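Local structure of SusD-like protein BACOVA_02651 (Bacteroides ovatus, 5E75) at residues L133-Q138 with F155-N160; T427-L432 with E491-P496. The protein binds polysaccharide at the cell surface and probably captures xyloglucan there before its transport into the periplasm for degradation. All coordinates share one frame; numbering follows the deposited sequence.

Contact 1. Residues L133-Q138 with F155-N160; sequences LIEDNQ and FQFIIN
L133 and E135 meet the F157 ring, one over a face and the other at an edge. L133 CD2 lies 3.7 Å from F157 CG, nearer the rim than the middle of the ring. The methyl makes a CH-pi contact, with L133 CD2 4.0 Å from the ring centroid and 25° off the ring normal. The other methyl, CD1, touches F157 CB (4.0 Å), so both branches of the leucine rest against the base of the aromatic side chain.

E135 CG is 3.5 Å from F157 CE2, close to the ring plane. This is a contact of the aliphatic part of the glutamate. The carboxylate plane stands at 80° to the ring. The carboxylate of E135 passes the ring edge, and its OE2 is hydrogen-bonded by Y515 OH and N518 ND2. The carbonyl oxygen of I134 also lies near the far end of the ring, 4.1 Å from F157 CZ.

F157 projects from helix 151-168 with CG anti to its backbone N (chi1 -172°). This sends the ring across to the loop that follows helix 103-125. The contact fastens that loop to helix 151-168 in the helical, TPR-related part of this SusD-family protein. The Y121 and F157 rings meet steeply inclined, and R117 also touches F157. The loop backbone is tied down separately: L133 N donates to N149 OD1, and I134 O accepts from N87 ND2. Further along, D136 is the N-cap of helix 137-142, and its OD1 accepts from Q138 N at 2.9 Å.

No hydrogen bond joins the two segments. The contact therefore rests on apolar and CH-pi packing, while the glutamate charge is probably stabilised by Y515 and N518, close to the C-terminus.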
ATOM      1  N   LEU A 133      17.576 -12.317   5.069  1.00  9.45           N
ATOM      2  CA  LEU A 133      16.942 -13.255   4.146  1.00 10.23           C
ATOM      3  C   LEU A 133      16.923 -14.654   4.745  1.00 12.46           C
ATOM      4  O   LEU A 133      17.945 -15.133   5.252  1.00 12.14           O
ATOM      5  CB  LEU A 133      17.701 -13.252   2.816  1.00 11.30           C
ATOM      6  CG  LEU A 133      17.636 -11.915   2.058  1.00  9.61           C
ATOM      7  CD1 LEU A 133      18.567 -11.979   0.860  1.00 11.48           C
ATOM      8  CD2 LEU A 133      16.206 -11.602   1.626  1.00 10.75           C
ATOM      9  N   ILE A 134      15.744 -15.274   4.732  1.00 10.54           N
ATOM     10  CA  ILE A 134      15.517 -16.557   5.408  1.00 11.76           C
ATOM     11  C   ILE A 134      14.699 -17.490   4.539  1.00 10.49           C
ATOM     12  O   ILE A 134      13.557 -17.170   4.186  1.00 12.15           O
ATOM     13  CB  ILE A 134      14.688 -16.399   6.708  1.00 12.89           C
ATOM     14  CG1 ILE A 134      15.295 -15.363   7.632  1.00 16.43           C
ATOM     15  CG2 ILE A 134      14.580 -17.771   7.425  1.00 15.78           C
ATOM     16  CD1 ILE A 134      14.375 -14.973   8.751  1.00 20.47           C
ATOM     17  N   GLU A 135      15.272 -18.648   4.208  1.00 12.66           N
ATOM     18  CA  GLU A 135      14.527 -19.717   3.546  1.00 11.97           C
ATOM     19  C   GLU A 135      14.296 -20.924   4.457  1.00 13.45           C
ATOM     20  O   GLU A 135      13.430 -21.740   4.166  1.00 15.08           O
ATOM     21  CB  GLU A 135      15.252 -20.212   2.301  1.00 14.15           C
ATOM     22  CG  GLU A 135      15.396 -19.206   1.197  1.00 13.68           C
ATOM     23  CD  GLU A 135      16.190 -19.747   0.031  1.00 14.71           C
ATOM     24  OE1 GLU A 135      15.657 -20.596  -0.720  1.00 17.62           O
ATOM     25  OE2 GLU A 135      17.361 -19.335  -0.119  1.00 14.42           O
ATOM     26  N   ASP A 136      15.083 -21.031   5.532  1.00 12.41           N
ATOM     27  CA  ASP A 136      15.027 -22.181   6.445  1.00 13.85           C
ATOM     28  C   ASP A 136      14.703 -21.675   7.842  1.00 12.47           C
ATOM     29  O   ASP A 136      15.565 -21.132   8.530  1.00 11.81           O
ATOM     30  CB  ASP A 136      16.380 -22.907   6.450  1.00 15.60           C
ATOM     31  CG  ASP A 136      16.371 -24.185   7.278  1.00 18.08           C
ATOM     32  OD1 ASP A 136      15.412 -24.411   8.034  1.00 18.74           O
ATOM     33  OD2 ASP A 136      17.334 -24.972   7.149  1.00 25.54           O
ATOM     34  N   ASN A 137      13.458 -21.860   8.257  1.00 10.85           N
ATOM     35  CA  ASN A 137      13.033 -21.421   9.579  1.00 10.89           C
ATOM     36  C   ASN A 137      13.870 -22.044  10.694  1.00 12.43           C
ATOM     37  O   ASN A 137      14.071 -21.418  11.721  1.00 14.13           O
ATOM     38  CB  ASN A 137      11.572 -21.760   9.839  1.00 12.17           C
ATOM     39  CG  ASN A 137      10.612 -20.921   9.025  1.00 11.75           C
ATOM     40  OD1 ASN A 137      10.976 -19.871   8.486  1.00 12.23           O
ATOM     41  ND2 ASN A 137       9.369 -21.362   8.962  1.00 11.95           N
ATOM     42  N   GLN A 138      14.356 -23.266  10.490  1.00 12.92           N
ATOM     43  CA  GLN A 138      15.115 -23.946  11.536  1.00 14.66           C
ATOM     44  C   GLN A 138      16.440 -23.258  11.811  1.00 16.63           C
ATOM     45  O   GLN A 138      16.909 -23.249  12.950  1.00 14.33           O
ATOM     46  CB  GLN A 138      15.363 -25.409  11.175  1.00 13.99           C
ATOM     47  CG  GLN A 138      16.082 -26.197  12.293  1.00 11.60           C
ATOM     48  CD  GLN A 138      15.319 -26.174  13.613  1.00 13.09           C
ATOM     49  OE1 GLN A 138      15.893 -26.020  14.704  1.00 16.07           O
ATOM     50  NE2 GLN A 138      14.031 -26.298  13.520  1.00 10.65           N
ATOM     51  N   PHE A 155      16.846  -7.659  -3.357  1.00  7.98           N
ATOM     52  CA  PHE A 155      16.240  -7.584  -4.678  1.00  9.46           C
ATOM     53  C   PHE A 155      16.301  -8.916  -5.423  1.00  9.82           C
ATOM     54  O   PHE A 155      15.311  -9.349  -6.004  1.00  9.82           O
ATOM     55  CB  PHE A 155      16.926  -6.526  -5.548  1.00  9.59           C
ATOM     56  CG  PHE A 155      16.309  -5.147  -5.493  1.00  9.81           C
ATOM     57  CD1 PHE A 155      15.031  -4.915  -5.995  1.00 10.13           C
ATOM     58  CD2 PHE A 155      17.031  -4.073  -5.021  1.00 12.13           C
ATOM     59  CE1 PHE A 155      14.480  -3.641  -5.982  1.00 11.69           C
ATOM     60  CE2 PHE A 155      16.484  -2.801  -5.007  1.00 10.58           C
ATOM     61  CZ  PHE A 155      15.213  -2.593  -5.486  1.00 10.14           C
ATOM     62  N   GLN A 156      17.466  -9.556  -5.442  1.00 10.40           N
ATOM     63  CA  GLN A 156      17.592 -10.806  -6.178  1.00 10.39           C
ATOM     64  C   GLN A 156      16.710 -11.904  -5.577  1.00  9.41           C
ATOM     65  O   GLN A 156      16.117 -12.692  -6.308  1.00  9.60           O
ATOM     66  CB  GLN A 156      19.058 -11.240  -6.228  1.00 10.59           C
ATOM     67  CG  GLN A 156      19.296 -12.474  -7.081  1.00 13.02           C
ATOM     68  CD  GLN A 156      19.072 -12.197  -8.542  1.00 15.01           C
ATOM     69  OE1 GLN A 156      19.668 -11.276  -9.107  1.00 18.05           O
ATOM     70  NE2 GLN A 156      18.191 -12.957  -9.169  1.00 14.39           N
ATOM     71  N   PHE A 157      16.595 -11.936  -4.250  1.00  8.81           N
ATOM     72  CA  PHE A 157      15.782 -12.935  -3.560  1.00  7.97           C
ATOM     73  C   PHE A 157      14.312 -12.755  -3.954  1.00  9.22           C
ATOM     74  O   PHE A 157      13.600 -13.716  -4.249  1.00 10.37           O
ATOM     75  CB  PHE A 157      16.014 -12.763  -2.052  1.00 10.46           C
ATOM     76  CG  PHE A 157      15.409 -13.834  -1.198  1.00  9.43           C
ATOM     77  CD1 PHE A 157      14.079 -13.775  -0.816  1.00 12.63           C
ATOM     78  CD2 PHE A 157      16.185 -14.883  -0.744  1.00 11.63           C
ATOM     79  CE1 PHE A 157      13.523 -14.758  -0.017  1.00 11.57           C
ATOM     80  CE2 PHE A 157      15.646 -15.867   0.054  1.00 13.96           C
ATOM     81  CZ  PHE A 157      14.309 -15.810   0.425  1.00 12.80           C
ATOM     82  N   ILE A 158      13.857 -11.507  -3.949  1.00  7.98           N
ATOM     83  CA  ILE A 158      12.502 -11.171  -4.371  1.00  9.05           C
ATOM     84  C   ILE A 158      12.247 -11.594  -5.822  1.00  9.37           C
ATOM     85  O   ILE A 158      11.246 -12.234  -6.134  1.00  8.92           O
ATOM     86  CB  ILE A 158      12.271  -9.651  -4.224  1.00  8.45           C
ATOM     87  CG1 ILE A 158      12.208  -9.230  -2.751  1.00  8.34           C
ATOM     88  CG2 ILE A 158      11.001  -9.203  -4.920  1.00  9.72           C
ATOM     89  CD1 ILE A 158      12.452  -7.743  -2.527  1.00  9.14           C
ATOM     90  N   ILE A 159      13.185 -11.263  -6.705  1.00  9.23           N
ATOM     91  CA  ILE A 159      13.071 -11.638  -8.114  1.00  9.40           C
ATOM     92  C   ILE A 159      12.985 -13.164  -8.296  1.00 10.92           C
ATOM     93  O   ILE A 159      12.152 -13.676  -9.066  1.00  9.83           O
ATOM     94  CB  ILE A 159      14.232 -11.026  -8.947  1.00 10.58           C
ATOM     95  CG1 ILE A 159      14.053  -9.509  -9.077  1.00 10.46           C
ATOM     96  CG2 ILE A 159      14.316 -11.666 -10.340  1.00 11.85           C
ATOM     97  CD1 ILE A 159      15.321  -8.781  -9.508  1.00 11.27           C
ATOM     98  N   ASN A 160      13.815 -13.897  -7.571  1.00  9.77           N
ATOM     99  CA  ASN A 160      13.799 -15.349  -7.695  1.00 10.39           C
ATOM    100  C   ASN A 160      12.447 -15.925  -7.272  1.00  9.59           C
ATOM    101  O   ASN A 160      11.898 -16.819  -7.929  1.00  9.39           O
ATOM    102  CB  ASN A 160      14.904 -15.985  -6.845  1.00  9.71           C
ATOM    103  CG  ASN A 160      16.299 -15.739  -7.392  1.00 11.19           C
ATOM    104  OD1 ASN A 160      16.479 -15.218  -8.502  1.00 13.38           O
ATOM    105  ND2 ASN A 160      17.302 -16.091  -6.590  1.00 12.63           N
TER

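Contact 2. Residues T427-L432 with E491-P496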
ATOM      1  N   THR A 427      11.310   4.288  -3.158  1.00  8.13           N
ATOM      2  CA  THR A 427      11.877   3.902  -4.446  1.00  8.25           C
ATOM      3  C   THR A 427      12.377   5.127  -5.221  1.00  9.30           C
ATOM      4  O   THR A 427      13.487   5.131  -5.747  1.00  9.41           O
ATOM      5  CB  THR A 427      10.872   3.109  -5.285  1.00  8.83           C
ATOM      6  OG1 THR A 427      10.632   1.857  -4.644  1.00 10.92           O
ATOM      7  CG2 THR A 427      11.394   2.839  -6.682  1.00 10.74           C
ATOM      8  N   TRP A 428      11.555   6.166  -5.298  1.00  7.85           N
ATOM      9  CA  TRP A 428      11.966   7.381  -5.986  1.00  8.74           C
ATOM     10  C   TRP A 428      13.164   8.049  -5.297  1.00  9.87           C
ATOM     11  O   TRP A 428      14.048   8.574  -5.981  1.00 10.56           O
ATOM     12  CB  TRP A 428      10.783   8.361  -6.126  1.00  9.28           C
ATOM     13  CG  TRP A 428       9.735   7.921  -7.095  1.00  8.59           C
ATOM     14  CD1 TRP A 428       9.922   7.322  -8.325  1.00  9.61           C
ATOM     15  CD2 TRP A 428       8.320   8.059  -6.940  1.00  8.67           C
ATOM     16  NE1 TRP A 428       8.707   7.074  -8.922  1.00  9.76           N
ATOM     17  CE2 TRP A 428       7.712   7.512  -8.090  1.00  8.56           C
ATOM     18  CE3 TRP A 428       7.506   8.580  -5.926  1.00  8.80           C
ATOM     19  CZ2 TRP A 428       6.331   7.479  -8.247  1.00 10.10           C
ATOM     20  CZ3 TRP A 428       6.145   8.533  -6.072  1.00  9.10           C
ATOM     21  CH2 TRP A 428       5.567   7.983  -7.225  1.00  9.59           C
ATOM     22  N   PHE A 429      13.219   8.023  -3.962  1.00  8.73           N
ATOM     23  CA  PHE A 429      14.338   8.593  -3.221  1.00  9.06           C
ATOM     24  C   PHE A 429      15.641   7.854  -3.497  1.00 10.75           C
ATOM     25  O   PHE A 429      16.717   8.463  -3.557  1.00 11.15           O
ATOM     26  CB  PHE A 429      14.029   8.618  -1.719  1.00  9.73           C
ATOM     27  CG  PHE A 429      15.236   8.830  -0.871  1.00 10.08           C
ATOM     28  CD1 PHE A 429      15.793  10.090  -0.742  1.00 10.17           C
ATOM     29  CD2 PHE A 429      15.852   7.764  -0.251  1.00  9.52           C
ATOM     30  CE1 PHE A 429      16.939  10.272   0.006  1.00 10.37           C
ATOM     31  CE2 PHE A 429      16.993   7.950   0.498  1.00 10.40           C
ATOM     32  CZ  PHE A 429      17.543   9.196   0.623  1.00 10.93           C
ATOM     33  N   ARG A 430      15.553   6.547  -3.686  1.00  8.78           N
ATOM     34  CA  ARG A 430      16.743   5.774  -4.006  1.00  9.15           C
ATOM     35  C   ARG A 430      17.258   6.048  -5.418  1.00 10.72           C
ATOM     36  O   ARG A 430      18.431   5.781  -5.713  1.00 12.26           O
ATOM     37  CB  ARG A 430      16.472   4.274  -3.797  1.00  9.73           C
ATOM     38  CG  ARG A 430      16.864   3.778  -2.428  1.00  9.59           C
ATOM     39  CD  ARG A 430      18.366   3.483  -2.384  1.00 11.69           C
ATOM     40  NE  ARG A 430      18.786   2.917  -1.117  1.00 12.57           N
ATOM     41  CZ  ARG A 430      19.203   3.612  -0.070  1.00 15.10           C
ATOM     42  NH1 ARG A 430      19.269   4.938  -0.118  1.00 14.98           N
ATOM     43  NH2 ARG A 430      19.576   2.972   1.031  1.00 16.00           N
ATOM     44  N   TYR A 431      16.383   6.572  -6.269  1.00 10.66           N
ATOM     45  CA  TYR A 431      16.702   6.939  -7.653  1.00  9.84           C
ATOM     46  C   TYR A 431      17.192   8.391  -7.798  1.00 10.01           C
ATOM     47  O   TYR A 431      18.267   8.641  -8.362  1.00 11.00           O
ATOM     48  CB  TYR A 431      15.439   6.681  -8.476  1.00 10.32           C
ATOM     49  CG  TYR A 431      15.332   7.263  -9.872  1.00 10.57           C
ATOM     50  CD1 TYR A 431      16.422   7.352 -10.733  1.00 11.29           C
ATOM     51  CD2 TYR A 431      14.096   7.655 -10.351  1.00 10.76           C
ATOM     52  CE1 TYR A 431      16.270   7.882 -12.022  1.00 12.65           C
ATOM     53  CE2 TYR A 431      13.937   8.176 -11.620  1.00 11.70           C
ATOM     54  CZ  TYR A 431      15.017   8.273 -12.448  1.00 12.01           C
ATOM     55  OH  TYR A 431      14.802   8.790 -13.705  1.00 15.89           O
ATOM     56  N   LEU A 432      16.407   9.338  -7.280  1.00  9.65           N
ATOM     57  CA  LEU A 432      16.698  10.774  -7.364  1.00  9.59           C
ATOM     58  C   LEU A 432      16.612  11.366  -5.960  1.00  9.10           C
ATOM     59  O   LEU A 432      15.647  12.034  -5.610  1.00 10.27           O
ATOM     60  CB  LEU A 432      15.715  11.449  -8.320  1.00 11.14           C
ATOM     61  CG  LEU A 432      15.780  11.013  -9.784  1.00 11.33           C
ATOM     62  CD1 LEU A 432      14.634  11.630 -10.584  1.00 13.65           C
ATOM     63  CD2 LEU A 432      17.120  11.374 -10.427  1.00 11.84           C
ATOM     64  N   GLU A 491      19.453  10.533   5.792  1.00 11.84           N
ATOM     65  CA  GLU A 491      19.494   9.626   6.933  1.00 12.01           C
ATOM     66  C   GLU A 491      18.119   9.401   7.568  1.00 13.48           C
ATOM     67  O   GLU A 491      17.927   8.435   8.303  1.00 14.97           O
ATOM     68  CB  GLU A 491      20.463  10.139   8.013  1.00 15.06           C
ATOM     69  CG  GLU A 491      21.948  10.139   7.635  1.00 19.27           C
ATOM     70  CD  GLU A 491      22.321  11.116   6.515  1.00 29.67           C
ATOM     71  OE1 GLU A 491      21.707  12.216   6.380  1.00 25.90           O
ATOM     72  OE2 GLU A 491      23.255  10.769   5.756  1.00 37.82           O
ATOM     73  N   ASP A 492      17.155  10.266   7.271  1.00 11.38           N
ATOM     74  CA  ASP A 492      15.819  10.154   7.847  1.00 10.02           C
ATOM     75  C   ASP A 492      14.900   9.172   7.135  1.00 10.57           C
ATOM     76  O   ASP A 492      13.888   8.748   7.699  1.00 11.60           O
ATOM     77  CB  ASP A 492      15.124  11.521   7.863  1.00 12.04           C
ATOM     78  CG  ASP A 492      15.805  12.513   8.785  1.00 14.42           C
ATOM     79  OD1 ASP A 492      15.809  12.272  10.006  1.00 14.05           O
ATOM     80  OD2 ASP A 492      16.323  13.547   8.292  1.00 14.38           O
ATOM     81  N   ILE A 493      15.237   8.808   5.911  1.00 10.18           N
ATOM     82  CA  ILE A 493      14.254   8.150   5.056  1.00  9.52           C
ATOM     83  C   ILE A 493      13.974   6.709   5.469  1.00  9.48           C
ATOM     84  O   ILE A 493      12.811   6.354   5.686  1.00  9.86           O
ATOM     85  CB  ILE A 493      14.645   8.237   3.570  1.00 11.05           C
ATOM     86  CG1 ILE A 493      14.846   9.697   3.148  1.00 10.43           C
ATOM     87  CG2 ILE A 493      13.588   7.575   2.683  1.00 10.71           C
ATOM     88  CD1 ILE A 493      13.701  10.644   3.494  1.00 12.19           C
ATOM     89  N   PHE A 494      15.017   5.894   5.574  1.00  8.79           N
ATOM     90  CA  PHE A 494      14.862   4.523   6.032  1.00  9.27           C
ATOM     91  C   PHE A 494      14.720   4.514   7.546  1.00 11.29           C
ATOM     92  O   PHE A 494      15.391   5.268   8.258  1.00 13.36           O
ATOM     93  CB  PHE A 494      16.032   3.677   5.539  1.00  9.45           C
ATOM     94  CG  PHE A 494      15.981   3.400   4.057  1.00  9.17           C
ATOM     95  CD1 PHE A 494      16.440   4.312   3.117  1.00 10.96           C
ATOM     96  CD2 PHE A 494      15.426   2.220   3.608  1.00 10.11           C
ATOM     97  CE1 PHE A 494      16.363   4.023   1.765  1.00 12.95           C
ATOM     98  CE2 PHE A 494      15.358   1.922   2.287  1.00 10.84           C
ATOM     99  CZ  PHE A 494      15.815   2.831   1.348  1.00 12.11           C
ATOM    100  N   LEU A 495      13.811   3.681   8.039  1.00 10.61           N
ATOM    101  CA  LEU A 495      13.495   3.613   9.459  1.00 11.82           C
ATOM    102  C   LEU A 495      14.503   2.762  10.230  1.00 11.26           C
ATOM    103  O   LEU A 495      15.160   1.913   9.662  1.00 11.95           O
ATOM    104  CB  LEU A 495      12.079   3.063   9.623  1.00 13.19           C
ATOM    105  CG  LEU A 495      11.024   4.125   9.260  1.00 12.69           C
ATOM    106  CD1 LEU A 495       9.663   3.556   8.865  1.00 17.37           C
ATOM    107  CD2 LEU A 495      10.868   5.108  10.406  1.00 13.44           C
ATOM    108  N   PRO A 496      14.649   3.014  11.542  1.00 12.09           N
ATOM    109  CA  PRO A 496      15.580   2.230  12.352  1.00 13.21           C
ATOM    110  C   PRO A 496      15.048   0.826  12.599  1.00 11.84           C
ATOM    111  O   PRO A 496      13.836   0.597  12.553  1.00 10.98           O
ATOM    112  CB  PRO A 496      15.661   3.019  13.660  1.00 13.99           C
ATOM    113  CG  PRO A 496      14.402   3.771  13.735  1.00 14.28           C
ATOM    114  CD  PRO A 496      13.964   4.054  12.319  1.00 11.91           C
TER
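F429 and R430, neighbours on helix 421-431, turn their flat groups to I493 and F494. I493 lies over one face of the F429 ring. Its CG1 stands almost straight above the centre, 3.7 Å from the centroid and 9° off the normal, in a CH-pi contact. The CG2 branch touches the ring near its stem, 3.7 Å from F429 CD2. F429 has CG anti to its backbone N (chi1 164°), which points the ring at the short helix 490-493.

F494 meets F429 edge to edge, with its CE1 4.2 Å from F429 CE2. The same CE1 lies against one face of the R430 guanidinium, over its centre, 3.4 Å from R430 CZ. The two planes are 31° apart, and the side chains cross at about a right angle. The groups are not squarely stacked. A bend at chi2 helps lay the guanidinium face against F494 CE1. R430 NH2 forms a salt bridge with E151.

L437 touches both F429 and I493, and V426 touches F494. F494 O hydrogen-bonds a Tris molecule, probably from the crystallisation liquor; D492 OD1 does so weakly.

The contact joins the end of helix 421-431 to helix 490-493 in the SusD family region. Apolar and CH-pi packing and the guanidinium against F494 CE1 hold it, without hydrogen bonds between the segments. The arginine charge is probably balanced mainly by E151.

Contact 1 lies in the N-terminal, TPR-related part of the protein and contact 2 in the SusD family region, with centres about 22 Å apart. They do not touch; their nearest atoms are about 6 Å apart. Contact 1 is the more buried, although its centre is farther from the middle of the chain. Contact 2 is partly buried. Both pack an aromatic ring under an aliphatic branch without a direct hydrogen bond. They differ in the charged neighbour: an acidic chain lends its aliphatic part in one, a ring carbon lies over a guanidinium face in the other. Helix 151-168 serves both, supplying F157 to contact 1 and E151 to the arginine of contact 2.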